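Local coordinates for protein oligopeptide ABC transporter OppAIV (Borrelia burgdorferi B31, PDB 4GL8) that probably binds oligopeptides as the extracellular solute-binding component of an ABC transporter, at residues 94-97 / 98-101; 249-252 / 253-257; 412-416 / 417-421. All coordinates share one frame; numbering follows the deposited sequence.

Contact 1 of 3, residues 94-97 / 98-101; sequences HLRD and NLVW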
loop_
_atom_site.group_PDB
_atom_site.type_symbol
_atom_site.label_atom_id
_atom_site.label_comp_id
_atom_site.label_asym_id
_atom_site.label_seq_id
_atom_site.Cartn_x
_atom_site.Cartn_y
_atom_site.Cartn_z
ATOM N N HIS A 94 14.708 -14.477 -17.308
ATOM C CA HIS A 94 14.482 -15.087 -18.628
ATOM C C HIS A 94 13.005 -14.970 -18.938
ATOM O O HIS A 94 12.178 -15.567 -18.243
ATOM C CB HIS A 94 14.925 -16.552 -18.614
ATOM C CG HIS A 94 16.315 -16.729 -18.117
ATOM N ND1 HIS A 94 17.424 -16.496 -18.917
ATOM C CD2 HIS A 94 16.788 -17.059 -16.894
ATOM C CE1 HIS A 94 18.523 -16.697 -18.203
ATOM N NE2 HIS A 94 18.166 -17.033 -16.971
ATOM N N LEU A 95 12.676 -14.145 -19.932
ATOM C CA LEU A 95 11.279 -13.884 -20.269
ATOM C C LEU A 95 10.681 -15.119 -20.961
ATOM O O LEU A 95 11.387 -15.834 -21.684
ATOM C CB LEU A 95 11.153 -12.626 -21.167
ATOM C CG LEU A 95 11.732 -11.320 -20.607
ATOM C CD1 LEU A 95 11.499 -10.135 -21.533
ATOM C CD2 LEU A 95 11.227 -10.997 -19.202
ATOM N N ARG A 96 9.397 -15.394 -20.715
ATOM C CA ARG A 96 8.698 -16.431 -21.485
ATOM C C ARG A 96 8.545 -16.004 -22.951
ATOM O O ARG A 96 8.653 -14.824 -23.273
ATOM C CB ARG A 96 7.343 -16.784 -20.882
ATOM C CG ARG A 96 6.382 -15.622 -20.774
ATOM C CD ARG A 96 5.125 -16.043 -20.021
ATOM N NE ARG A 96 5.348 -16.148 -18.586
ATOM C CZ ARG A 96 5.391 -17.272 -17.889
ATOM N NH1 ARG A 96 5.194 -18.439 -18.480
ATOM N NH2 ARG A 96 5.594 -17.228 -16.563
ATOM N N ASP A 97 8.332 -16.996 -23.816
ATOM C CA ASP A 97 8.126 -16.794 -25.252
ATOM C C ASP A 97 6.814 -16.114 -25.592
ATOM O O ASP A 97 5.828 -16.263 -24.880
ATOM C CB ASP A 97 8.142 -18.148 -25.978
ATOM C CG ASP A 97 9.462 -18.866 -25.832
ATOM O OD1 ASP A 97 10.489 -18.194 -25.581
ATOM O OD2 ASP A 97 9.491 -20.106 -25.968
ATOM N N ASN A 98 6.823 -15.390 -26.708
ATOM C CA ASN A 98 5.612 -14.820 -27.317
ATOM C C ASN A 98 4.882 -13.818 -26.439
ATOM O O ASN A 98 3.665 -13.705 -26.512
ATOM C CB ASN A 98 4.655 -15.946 -27.730
ATOM C CG ASN A 98 5.326 -16.977 -28.635
ATOM O OD1 ASN A 98 6.137 -16.630 -29.495
ATOM N ND2 ASN A 98 4.998 -18.249 -28.434
ATOM N N LEU A 99 5.617 -13.090 -25.606
ATOM C CA LEU A 99 4.997 -12.064 -24.775
ATOM C C LEU A 99 4.564 -10.915 -25.647
ATOM O O LEU A 99 5.369 -10.366 -26.370
ATOM C CB LEU A 99 5.968 -11.543 -23.724
ATOM C CG LEU A 99 6.249 -12.465 -22.536
ATOM C CD1 LEU A 99 7.348 -11.866 -21.665
ATOM C CD2 LEU A 99 4.985 -12.726 -21.713
ATOM N N VAL A 100 3.296 -10.537 -25.589
ATOM C CA VAL A 100 2.831 -9.371 -26.340
ATOM C C VAL A 100 1.938 -8.521 -25.469
ATOM O O VAL A 100 1.304 -9.027 -24.562
ATOM C CB VAL A 100 2.060 -9.761 -27.609
ATOM C CG1 VAL A 100 3.013 -10.228 -28.717
ATOM C CG2 VAL A 100 1.020 -10.819 -27.300
ATOM N N TRP A 101 1.921 -7.217 -25.729
ATOM C CA TRP A 101 0.907 -6.341 -25.168
ATOM C C TRP A 101 -0.434 -6.650 -25.887
ATOM O O TRP A 101 -0.490 -7.434 -26.832
ATOM C CB TRP A 101 1.294 -4.864 -25.360
ATOM C CG TRP A 101 2.574 -4.430 -24.702
ATOM C CD1 TRP A 101 3.764 -4.207 -25.318
ATOM C CD2 TRP A 101 2.790 -4.160 -23.316
ATOM N NE1 TRP A 101 4.707 -3.817 -24.412
ATOM C CE2 TRP A 101 4.137 -3.783 -23.169
ATOM C CE3 TRP A 101 1.984 -4.203 -22.189
ATOM C CZ2 TRP A 101 4.700 -3.461 -21.939
ATOM C CZ3 TRP A 101 2.549 -3.868 -20.954
ATOM C CH2 TRP A 101 3.894 -3.501 -20.846
HETATM O O HOH W 1 8.810 -13.143 -25.178
#
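Leu-95 and Arg-96 are met by Leu-99 where the chain leaves strand 90-95 and bends at Asn-98, which takes left-handed helical backbone angles (phi 62°). The end of the Leu-99 side chain comes back to the strand end with both its methyls: CD1 settles 3.9 Å from Leu-95 CB, and CD2 lies 3.3 Å from Arg-96 CG, a very close approach whose exact value is doubtful. The arginine and leucine side chains cross at about a right angle. Arg-96 has CG between its backbone N and carbonyl carbon (chi1 59°), which sets the methylenes against Leu-99 CD2 while the chain, bent further out at chi3, carries the guanidinium away; its NE bonds Gly-77 O and the group makes a cation-pi contact with Tyr-229. A water spans the mouth of the bend, donating to Arg-96 O at a short 2.5 Å and accepting from Leu-99 N at 3.2 Å. Leu-99 also touches Leu-78 of the neighbouring strand 74-84. Within 94-101 the two arms are thus bridged by water and leucine packing, while backbone bonds from Arg-96 to Leu-78 and from Leu-99 to Ile-107 secure them from outside; the arginine offers an apolar stem here and a polar end beyond.

Contact 2 of 3, residues 249-252 / 253-257; sequences TAYN and MYLND
Tyr-251 and Leu-255 pack one turn apart on helix 247-255, which ends in a Schellman motif: the positive phi of Asp-257 turns Glu-258 N back to Met-253 O, while Asp-257 N bonds Tyr-254 O. Tyr-251 places CG anti to the backbone N (chi1 -177°), and its ring swings along the helix toward the next turn. Leu-255 takes the other common position, with CG beside its backbone N (chi1 -76°), and comes over one face of that ring. Its CG stands 4.0 Å above the plane of the Tyr-251 ring, displaced toward the rim, in a CH-pi contact; its CD1 lies 3.7 Å from Tyr-251 CE2. Pro-267, Leu-270 and Leu-503 also touch the tyrosine. Another part of the helix carries Thr-249 and Met-253, side by side and pointing the same way. The methionine stem runs past the backbone, CG 3.5 Å from Thr-249 O. Its SD lies 4.2 Å from Thr-249 CG2, and only CE is turned aside by the bend at the end of the chain. Tyr-254 leads inward, away from residues 249-252, to rest on Ile-262 and Leu-503 and to bond Asp-279 through its hydroxyl. The i to i+4 bonds beneath these side chains are regular at first, Met-253 N giving 2.9 Å to Thr-249 O and Leu-255 N giving 3.0 Å to Tyr-251 O. The last is weak, Asn-256 N to Asn-252 O at 3.1 Å, where the helical backbone is already lost. At the outer end of the Tyr-251 ring, the second methyl of Leu-255, CD2, sits 4.0 Å from Tyr-251 OH.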
loop_
_atom_site.group_PDB
_atom_site.type_symbol
_atom_site.label_atom_id
_atom_site.label_comp_id
_atom_site.label_asym_id
_atom_site.label_seq_id
_atom_site.Cartn_x
_atom_site.Cartn_y
_atom_site.Cartn_z
ATOM N N THR A 249 -24.776 1.324 0.789
ATOM C CA THR A 249 -25.256 1.192 -0.577
ATOM C C THR A 249 -24.696 -0.099 -1.142
ATOM O O THR A 249 -25.429 -0.941 -1.661
ATOM C CB THR A 249 -24.766 2.355 -1.434
ATOM O OG1 THR A 249 -25.261 3.576 -0.874
ATOM C CG2 THR A 249 -25.236 2.197 -2.884
ATOM N N ALA A 250 -23.384 -0.244 -1.009
ATOM C CA ALA A 250 -22.701 -1.470 -1.396
ATOM C C ALA A 250 -23.329 -2.723 -0.757
ATOM O O ALA A 250 -23.519 -3.744 -1.431
ATOM C CB ALA A 250 -21.218 -1.369 -1.031
ATOM N N TYR A 251 -23.656 -2.652 0.530
ATOM C CA TYR A 251 -24.183 -3.821 1.211
ATOM C C TYR A 251 -25.595 -4.167 0.719
ATOM O O TYR A 251 -25.925 -5.356 0.572
ATOM C CB TYR A 251 -24.167 -3.629 2.714
ATOM C CG TYR A 251 -24.628 -4.834 3.484
ATOM C CD1 TYR A 251 -23.999 -6.055 3.324
ATOM C CD2 TYR A 251 -25.683 -4.746 4.390
ATOM C CE1 TYR A 251 -24.402 -7.164 4.033
ATOM C CE2 TYR A 251 -26.098 -5.846 5.112
ATOM C CZ TYR A 251 -25.449 -7.052 4.936
ATOM O OH TYR A 251 -25.839 -8.162 5.630
ATOM N N ASN A 252 -26.389 -3.138 0.410
ATOM C CA ASN A 252 -27.751 -3.337 -0.090
ATOM C C ASN A 252 -27.730 -3.907 -1.497
ATOM O O ASN A 252 -28.545 -4.750 -1.847
ATOM C CB ASN A 252 -28.543 -2.028 -0.048
ATOM C CG ASN A 252 -28.988 -1.647 1.364
ATOM O OD1 ASN A 252 -29.172 -2.503 2.243
ATOM N ND2 ASN A 252 -29.199 -0.344 1.579
ATOM N N MET A 253 -26.770 -3.467 -2.298
ATOM C CA MET A 253 -26.574 -4.051 -3.622
ATOM C C MET A 253 -26.172 -5.524 -3.557
ATOM O O MET A 253 -26.575 -6.304 -4.411
ATOM C CB MET A 253 -25.520 -3.280 -4.406
ATOM C CG MET A 253 -26.053 -1.977 -4.961
ATOM S SD MET A 253 -24.709 -0.948 -5.556
ATOM C CE MET A 253 -24.257 -1.744 -7.102
ATOM N N TYR A 254 -25.372 -5.882 -2.555
ATOM C CA TYR A 254 -24.901 -7.233 -2.393
ATOM C C TYR A 254 -26.049 -8.165 -1.924
ATOM O O TYR A 254 -26.175 -9.289 -2.404
ATOM C CB TYR A 254 -23.717 -7.240 -1.418
ATOM C CG TYR A 254 -23.183 -8.623 -1.135
ATOM C CD1 TYR A 254 -22.187 -9.169 -1.927
ATOM C CD2 TYR A 254 -23.693 -9.393 -0.099
ATOM C CE1 TYR A 254 -21.690 -10.431 -1.689
ATOM C CE2 TYR A 254 -23.208 -10.678 0.141
ATOM C CZ TYR A 254 -22.218 -11.198 -0.664
ATOM O OH TYR A 254 -21.717 -12.467 -0.463
ATOM N N LEU A 255 -26.894 -7.671 -1.015
ATOM C CA LEU A 255 -28.072 -8.404 -0.536
ATOM C C LEU A 255 -29.139 -8.566 -1.599
ATOM O O LEU A 255 -29.931 -9.484 -1.504
ATOM C CB LEU A 255 -28.733 -7.716 0.657
ATOM C CG LEU A 255 -28.087 -7.831 2.030
ATOM C CD1 LEU A 255 -28.953 -7.084 3.048
ATOM C CD2 LEU A 255 -27.920 -9.284 2.446
ATOM N N ASN A 256 -29.155 -7.681 -2.595
ATOM C CA ASN A 256 -30.105 -7.761 -3.720
ATOM C C ASN A 256 -29.458 -8.349 -4.985
ATOM O O ASN A 256 -29.928 -8.108 -6.096
ATOM C CB ASN A 256 -30.676 -6.355 -4.014
ATOM C CG ASN A 256 -31.909 -6.375 -4.937
ATOM O OD1 ASN A 256 -32.836 -7.170 -4.780
ATOM N ND2 ASN A 256 -31.915 -5.474 -5.897
ATOM N N ASP A 257 -28.375 -9.105 -4.812
ATOM C CA ASP A 257 -27.763 -9.878 -5.903
ATOM C C ASP A 257 -27.173 -8.995 -7.012
ATOM O O ASP A 257 -27.151 -9.412 -8.166
ATOM C CB ASP A 257 -28.809 -10.867 -6.494
ATOM C CG ASP A 257 -28.174 -12.073 -7.251
ATOM O OD1 ASP A 257 -26.987 -12.424 -7.024
ATOM O OD2 ASP A 257 -28.903 -12.693 -8.072
#

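Contact 3 of 3, residues 412-416 / 417-421; sequences INSRV and NGNYE
Ser-414 and Asn-419 meet through the backbone where helix 408-417 finishes in a Schellman motif, Gly-418 supplying the positive phi (78°). Among the backbone hydrogen bonds, Asn-417 N bonds Asn-413 O at 3.1 Å, as in a helix. Asn-419 N then reaches back to Ser-414 O at 2.9 Å, on a lone pair in the carbonyl plane, and Gly-418 N makes a weak bond of 3.4 Å to Arg-415 O. Asn-419 centres an inverse gamma turn that sends the chain off toward strand 422-428.

Water bridges polar groups of the helix end and the turn. One molecule accepts from Asn-419 ND2 at 3.0 Å; its contact with Ser-414 OG is too short to be trusted. The serine hydroxyl has Glu-406 as its main partner, with Thr-410 O also in hydrogen-bonding range, so its single proton must be shared. Lys-375 binds Asn-419 O, so a charged residue grips the turn as well. A second water stands between Arg-415 O and Tyr-420 OH, 2.7 Å from the latter; that hydroxyl also bonds Tyr-451 N.

The aromatic contact is made edge-on. With chi1 at 66°, the Tyr-420 ring is tucked back over its own backbone, and two helix-end carbonyls lie in the ring plane at one edge: CD2 is 3.3 Å from Ser-414 O, and CE2 is 3.7 Å from Arg-415 O. The Arg-415 side chain heads away from the turn, its NH2 bonding Phe-448 O and Gly-426 O.

Ser-414 O is thus met by an amide and Arg-415 O by a water and a weak amide bond, both beside a ring edge whose slightly positive C-H groups would suit the oxygens, while Arg-415 of this same turn packs on the bound peptide.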
loop_
_atom_site.group_PDB
_atom_site.type_symbol
_atom_site.label_atom_id
_atom_site.label_comp_id
_atom_site.label_asym_id
_atom_site.label_seq_id
_atom_site.Cartn_x
_atom_site.Cartn_y
_atom_site.Cartn_z
ATOM N N ILE A 412 -5.161 11.486 -0.630
ATOM C CA ILE A 412 -3.807 11.106 -1.010
ATOM C C ILE A 412 -2.954 12.342 -1.268
ATOM O O ILE A 412 -1.785 12.385 -0.883
ATOM C CB ILE A 412 -3.769 10.251 -2.296
ATOM C CG1 ILE A 412 -4.416 8.894 -2.065
ATOM C CG2 ILE A 412 -2.340 10.069 -2.819
ATOM C CD1 ILE A 412 -4.733 8.203 -3.378
ATOM N N ASN A 413 -3.522 13.317 -1.976
ATOM C CA ASN A 413 -2.812 14.570 -2.224
ATOM C C ASN A 413 -2.470 15.257 -0.912
ATOM O O ASN A 413 -1.406 15.799 -0.781
ATOM C CB ASN A 413 -3.647 15.500 -3.095
ATOM C CG ASN A 413 -3.029 16.863 -3.230
ATOM O OD1 ASN A 413 -2.243 17.084 -4.134
ATOM N ND2 ASN A 413 -3.329 17.772 -2.296
ATOM N N SER A 414 -3.363 15.185 0.074
ATOM C CA SER A 414 -3.113 15.816 1.362
ATOM C C SER A 414 -1.940 15.147 2.106
ATOM O O SER A 414 -1.088 15.828 2.680
ATOM C CB SER A 414 -4.375 15.814 2.249
ATOM O OG SER A 414 -5.393 16.636 1.717
ATOM N N ARG A 415 -1.912 13.817 2.105
ATOM C CA ARG A 415 -0.855 13.091 2.793
ATOM C C ARG A 415 0.519 13.391 2.167
ATOM O O ARG A 415 1.476 13.759 2.863
ATOM C CB ARG A 415 -1.164 11.585 2.799
ATOM C CG ARG A 415 -1.955 11.175 4.025
ATOM C CD ARG A 415 -2.154 9.680 4.156
ATOM N NE ARG A 415 -0.922 8.920 4.378
ATOM C CZ ARG A 415 -0.904 7.607 4.559
ATOM N NH1 ARG A 415 -2.045 6.939 4.566
ATOM N NH2 ARG A 415 0.238 6.960 4.751
ATOM N N VAL A 416 0.566 13.273 0.844
ATOM C CA VAL A 416 1.778 13.459 0.079
ATOM C C VAL A 416 2.344 14.883 0.162
ATOM O O VAL A 416 3.537 15.044 0.194
ATOM C CB VAL A 416 1.536 13.034 -1.381
ATOM C CG1 VAL A 416 2.590 13.590 -2.324
ATOM C CG2 VAL A 416 1.480 11.521 -1.452
ATOM N N ASN A 417 1.491 15.894 0.226
ATOM C CA ASN A 417 1.946 17.297 0.181
ATOM C C ASN A 417 1.974 17.933 1.567
ATOM O O ASN A 417 2.347 19.066 1.712
ATOM C CB ASN A 417 1.035 18.112 -0.755
ATOM C CG ASN A 417 1.137 17.654 -2.191
ATOM O OD1 ASN A 417 0.151 17.261 -2.836
ATOM N ND2 ASN A 417 2.338 17.656 -2.685
ATOM N N GLY A 418 1.585 17.178 2.584
ATOM C CA GLY A 418 1.646 17.668 3.953
ATOM C C GLY A 418 0.509 18.611 4.297
ATOM O O GLY A 418 0.614 19.384 5.250
ATOM N N ASN A 419 -0.587 18.531 3.538
ATOM C CA ASN A 419 -1.685 19.481 3.693
ATOM C C ASN A 419 -2.663 18.922 4.720
ATOM O O ASN A 419 -3.751 18.429 4.390
ATOM C CB ASN A 419 -2.372 19.756 2.367
ATOM C CG ASN A 419 -3.436 20.820 2.498
ATOM O OD1 ASN A 419 -3.299 21.743 3.322
ATOM N ND2 ASN A 419 -4.504 20.706 1.705
ATOM N N TYR A 420 -2.215 18.970 5.966
ATOM C CA TYR A 420 -2.948 18.447 7.093
ATOM C C TYR A 420 -2.267 18.839 8.387
ATOM O O TYR A 420 -1.131 19.332 8.395
ATOM C CB TYR A 420 -3.083 16.920 7.016
ATOM C CG TYR A 420 -1.797 16.120 7.136
ATOM C CD1 TYR A 420 -1.236 15.806 8.400
ATOM C CD2 TYR A 420 -1.140 15.657 6.001
ATOM C CE1 TYR A 420 -0.063 15.060 8.492
ATOM C CE2 TYR A 420 0.032 14.922 6.089
ATOM C CZ TYR A 420 0.555 14.614 7.330
ATOM O OH TYR A 420 1.693 13.857 7.396
ATOM N N GLU A 421 -2.993 18.625 9.477
ATOM C CA GLU A 421 -2.511 18.859 10.810
ATOM C C GLU A 421 -2.382 17.478 11.446
ATOM O O GLU A 421 -1.273 17.027 11.704
ATOM C CB GLU A 421 -3.482 19.811 11.533
ATOM C CG GLU A 421 -3.507 21.205 10.869
ATOM C CD GLU A 421 -4.382 22.240 11.590
ATOM O OE1 GLU A 421 -5.356 21.856 12.241
ATOM O OE2 GLU A 421 -4.116 23.447 11.478
HETATM O O HOH W 2 -5.089 18.331 -0.008
HETATM O O HOH W 3 2.933 13.257 5.106
#

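Overall arrangement
From the N terminus the three contacts come in series, none within another and none crossing; each is local, at the end of a strand or helix, and no long loop is closed. Contact 1 ends strand 90-95 of the antiparallel five-stranded sheet, ties it to strand 74-84 and leads toward helix 109-119. Contact 2 ends helix 247-255, which follows strand 238-242 in sequence and packs on strands 261-263 and 492-504. Contact 3 joins helix 408-417 to strand 422-428, near the bound peptide. They do not touch: centres are about 41 Å apart for contacts 1 and 2, and about 33 Å for 2 and 3, while 1 and 3 lie on opposite sides of the chain's centre.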